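Long-range contact in hypothetical protein PH1789 (Pyrococcus horikoshii, PDB 1WR2), which is of unknown function but contains an ATP-grasp domain, with two antiparallel sheets flanked by helices: residues Y57-L63 with V76-K82. Sequence-based numbering, arbitrary orientation.
Sequences YPVVLKL and VVMLNIK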
loop_
_atom_site.group_PDB
_atom_site.type_symbol
_atom_site.label_atom_id
_atom_site.label_comp_id
_atom_site.label_asym_id
_atom_site.label_seq_id
_atom_site.Cartn_x
_atom_site.Cartn_y
_atom_site.Cartn_z
ATOM N N TYR A 57 -19.687 -4.210 -7.519
ATOM C CA TYR A 57 -19.904 -4.124 -6.073
ATOM C C TYR A 57 -19.675 -5.493 -5.428
ATOM O O TYR A 57 -19.798 -6.523 -6.090
ATOM C CB TYR A 57 -21.332 -3.658 -5.763
ATOM C CG TYR A 57 -21.618 -2.205 -6.077
ATOM C CD1 TYR A 57 -21.980 -1.799 -7.361
ATOM C CD2 TYR A 57 -21.528 -1.231 -5.075
ATOM C CE1 TYR A 57 -22.254 -0.449 -7.641
ATOM C CE2 TYR A 57 -21.792 0.108 -5.340
ATOM C CZ TYR A 57 -22.156 0.497 -6.620
ATOM O OH TYR A 57 -22.433 1.825 -6.865
ATOM N N PRO A 58 -19.344 -5.525 -4.128
ATOM C CA PRO A 58 -19.166 -4.386 -3.218
ATOM C C PRO A 58 -17.821 -3.690 -3.414
ATOM O O PRO A 58 -16.841 -4.317 -3.815
ATOM C CB PRO A 58 -19.281 -5.034 -1.845
ATOM C CG PRO A 58 -18.620 -6.361 -2.066
ATOM C CD PRO A 58 -19.214 -6.798 -3.395
ATOM N N VAL A 59 -17.774 -2.396 -3.115
ATOM C CA VAL A 59 -16.539 -1.636 -3.275
ATOM C C VAL A 59 -16.139 -0.908 -2.002
ATOM O O VAL A 59 -16.889 -0.877 -1.023
ATOM C CB VAL A 59 -16.666 -0.594 -4.405
ATOM C CG1 VAL A 59 -17.088 -1.282 -5.702
ATOM C CG2 VAL A 59 -17.679 0.478 -4.016
ATOM N N VAL A 60 -14.947 -0.325 -2.043
ATOM C CA VAL A 60 -14.368 0.432 -0.941
ATOM C C VAL A 60 -14.175 1.869 -1.408
ATOM O O VAL A 60 -13.799 2.094 -2.558
ATOM C CB VAL A 60 -12.963 -0.108 -0.572
ATOM C CG1 VAL A 60 -12.260 0.852 0.377
ATOM C CG2 VAL A 60 -13.078 -1.475 0.054
ATOM N N LEU A 61 -14.445 2.838 -0.536
ATOM C CA LEU A 61 -14.211 4.236 -0.882
ATOM C C LEU A 61 -13.126 4.733 0.062
ATOM O O LEU A 61 -13.170 4.466 1.266
ATOM C CB LEU A 61 -15.477 5.090 -0.725
ATOM C CG LEU A 61 -16.600 4.905 -1.750
ATOM C CD1 LEU A 61 -17.656 5.981 -1.515
ATOM C CD2 LEU A 61 -16.050 5.016 -3.181
ATOM N N LYS A 62 -12.137 5.427 -0.488
ATOM C CA LYS A 62 -11.032 5.955 0.306
ATOM C C LYS A 62 -10.725 7.373 -0.142
ATOM O O LYS A 62 -10.265 7.583 -1.263
ATOM C CB LYS A 62 -9.776 5.108 0.117
ATOM C CG LYS A 62 -9.920 3.632 0.446
ATOM C CD LYS A 62 -8.570 2.959 0.260
ATOM C CE LYS A 62 -8.600 1.484 0.573
ATOM N NZ LYS A 62 -7.225 0.893 0.503
ATOM N N LEU A 63 -10.961 8.345 0.732
ATOM C CA LEU A 63 -10.703 9.732 0.378
ATOM C C LEU A 63 -9.214 9.991 0.244
ATOM O O LEU A 63 -8.419 9.615 1.117
ATOM C CB LEU A 63 -11.303 10.678 1.422
ATOM C CG LEU A 63 -11.191 12.164 1.094
ATOM C CD1 LEU A 63 -12.398 12.899 1.645
ATOM C CD2 LEU A 63 -9.895 12.718 1.658
ATOM N N VAL A 76 -11.935 8.138 6.812
ATOM C CA VAL A 76 -12.281 8.541 5.457
ATOM C C VAL A 76 -12.229 7.337 4.511
ATOM O O VAL A 76 -12.179 7.500 3.293
ATOM C CB VAL A 76 -11.350 9.667 4.927
ATOM C CG1 VAL A 76 -11.512 10.903 5.785
ATOM C CG2 VAL A 76 -9.898 9.214 4.924
ATOM N N VAL A 77 -12.226 6.134 5.089
ATOM C CA VAL A 77 -12.223 4.881 4.319
ATOM C C VAL A 77 -13.479 4.100 4.703
ATOM O O VAL A 77 -13.679 3.799 5.876
ATOM C CB VAL A 77 -10.986 3.994 4.643
ATOM C CG1 VAL A 77 -11.174 2.585 4.061
ATOM C CG2 VAL A 77 -9.732 4.618 4.067
ATOM N N MET A 78 -14.331 3.790 3.726
ATOM C CA MET A 78 -15.561 3.033 3.983
ATOM C C MET A 78 -15.545 1.726 3.190
ATOM O O MET A 78 -15.308 1.718 1.978
ATOM C CB MET A 78 -16.793 3.867 3.616
ATOM C CG MET A 78 -17.059 5.041 4.560
ATOM S SD MET A 78 -17.417 4.513 6.268
ATOM C CE MET A 78 -17.519 6.101 7.097
ATOM N N LEU A 79 -15.806 0.623 3.885
ATOM C CA LEU A 79 -15.767 -0.693 3.270
ATOM C C LEU A 79 -17.105 -1.345 2.928
ATOM O O LEU A 79 -18.173 -0.877 3.320
ATOM C CB LEU A 79 -14.977 -1.643 4.171
ATOM C CG LEU A 79 -13.600 -1.202 4.673
ATOM C CD1 LEU A 79 -13.021 -2.321 5.525
ATOM C CD2 LEU A 79 -12.668 -0.901 3.514
ATOM N N ASN A 80 -17.009 -2.443 2.183
ATOM C CA ASN A 80 -18.141 -3.253 1.755
ATOM C C ASN A 80 -19.418 -2.504 1.381
ATOM O O ASN A 80 -20.504 -2.805 1.886
ATOM C CB ASN A 80 -18.436 -4.310 2.825
ATOM C CG ASN A 80 -19.225 -5.487 2.280
ATOM O OD1 ASN A 80 -18.654 -6.437 1.740
ATOM N ND2 ASN A 80 -20.545 -5.436 2.433
ATOM N N ILE A 81 -19.278 -1.533 0.485
ATOM C CA ILE A 81 -20.405 -0.747 -0.007
ATOM C C ILE A 81 -21.106 -1.639 -1.032
ATOM O O ILE A 81 -20.569 -1.902 -2.107
ATOM C CB ILE A 81 -19.912 0.535 -0.689
ATOM C CG1 ILE A 81 -19.199 1.419 0.345
ATOM C CG2 ILE A 81 -21.071 1.237 -1.353
ATOM C CD1 ILE A 81 -18.412 2.587 -0.242
ATOM N N LYS A 82 -22.313 -2.088 -0.706
ATOM C CA LYS A 82 -23.030 -3.010 -1.578
ATOM C C LYS A 82 -23.793 -2.454 -2.771
ATOM O O LYS A 82 -24.031 -3.181 -3.738
ATOM C CB LYS A 82 -23.971 -3.870 -0.733
ATOM C CG LYS A 82 -23.287 -4.518 0.463
ATOM C CD LYS A 82 -24.115 -5.639 1.081
ATOM C CE LYS A 82 -25.533 -5.194 1.426
ATOM N NZ LYS A 82 -26.381 -5.029 0.204
#
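V59 and L61 pair with I81 and M78 through four backbone hydrogen bonds, and a fifth, nearly straight, runs from L63 N to V76 O at 3.0 Å. The register of the antiparallel strands slips by one residue between the V59–I81 and L61–M78 pairs. This beta bulge is taken up at L79 and N80, where N80 adopts left-handed backbone angles (38/53°) that asparagine tolerates better than most residues. CA-H...O contacts supplement the bonds, notably P58 CA to I81 O at 3.1 Å; P58, cis-linked and just before the strand, has no amide hydrogen to offer. Y57 turns its ring edge to the same oxygen, CD2 3.2 Å from I81 O.

Apolar contacts divide between the faces; beta-branched V59, V60, V77 and I81 suit the extended backbone, and their methyls pack across it. Beside V59 and L61, the long branch of I81, with CG1 anti to the carbonyl carbon (chi1 -64°), reaches along the strand and meets L61 at about a right angle; I81 CD1 to L61 CG, at 3.3 Å, is tighter than usual. On the other face, V60 lies alongside L79, whose CD2 fits against both valine methyls, and the aliphatic stem of K62 runs beside V77, K62 CG to V77 CG2 at 3.8 Å. Lysine suits this place because its extended chain carries NZ to a salt bridge with E22.

V77–I81 is an outermost strand of the four-stranded sheet, while V60 and K62 bond to strand 109-114 on the far side. Helix 84-101 covers the face of M78 and I81, and helix 71-74 touches K62, V76 and V77.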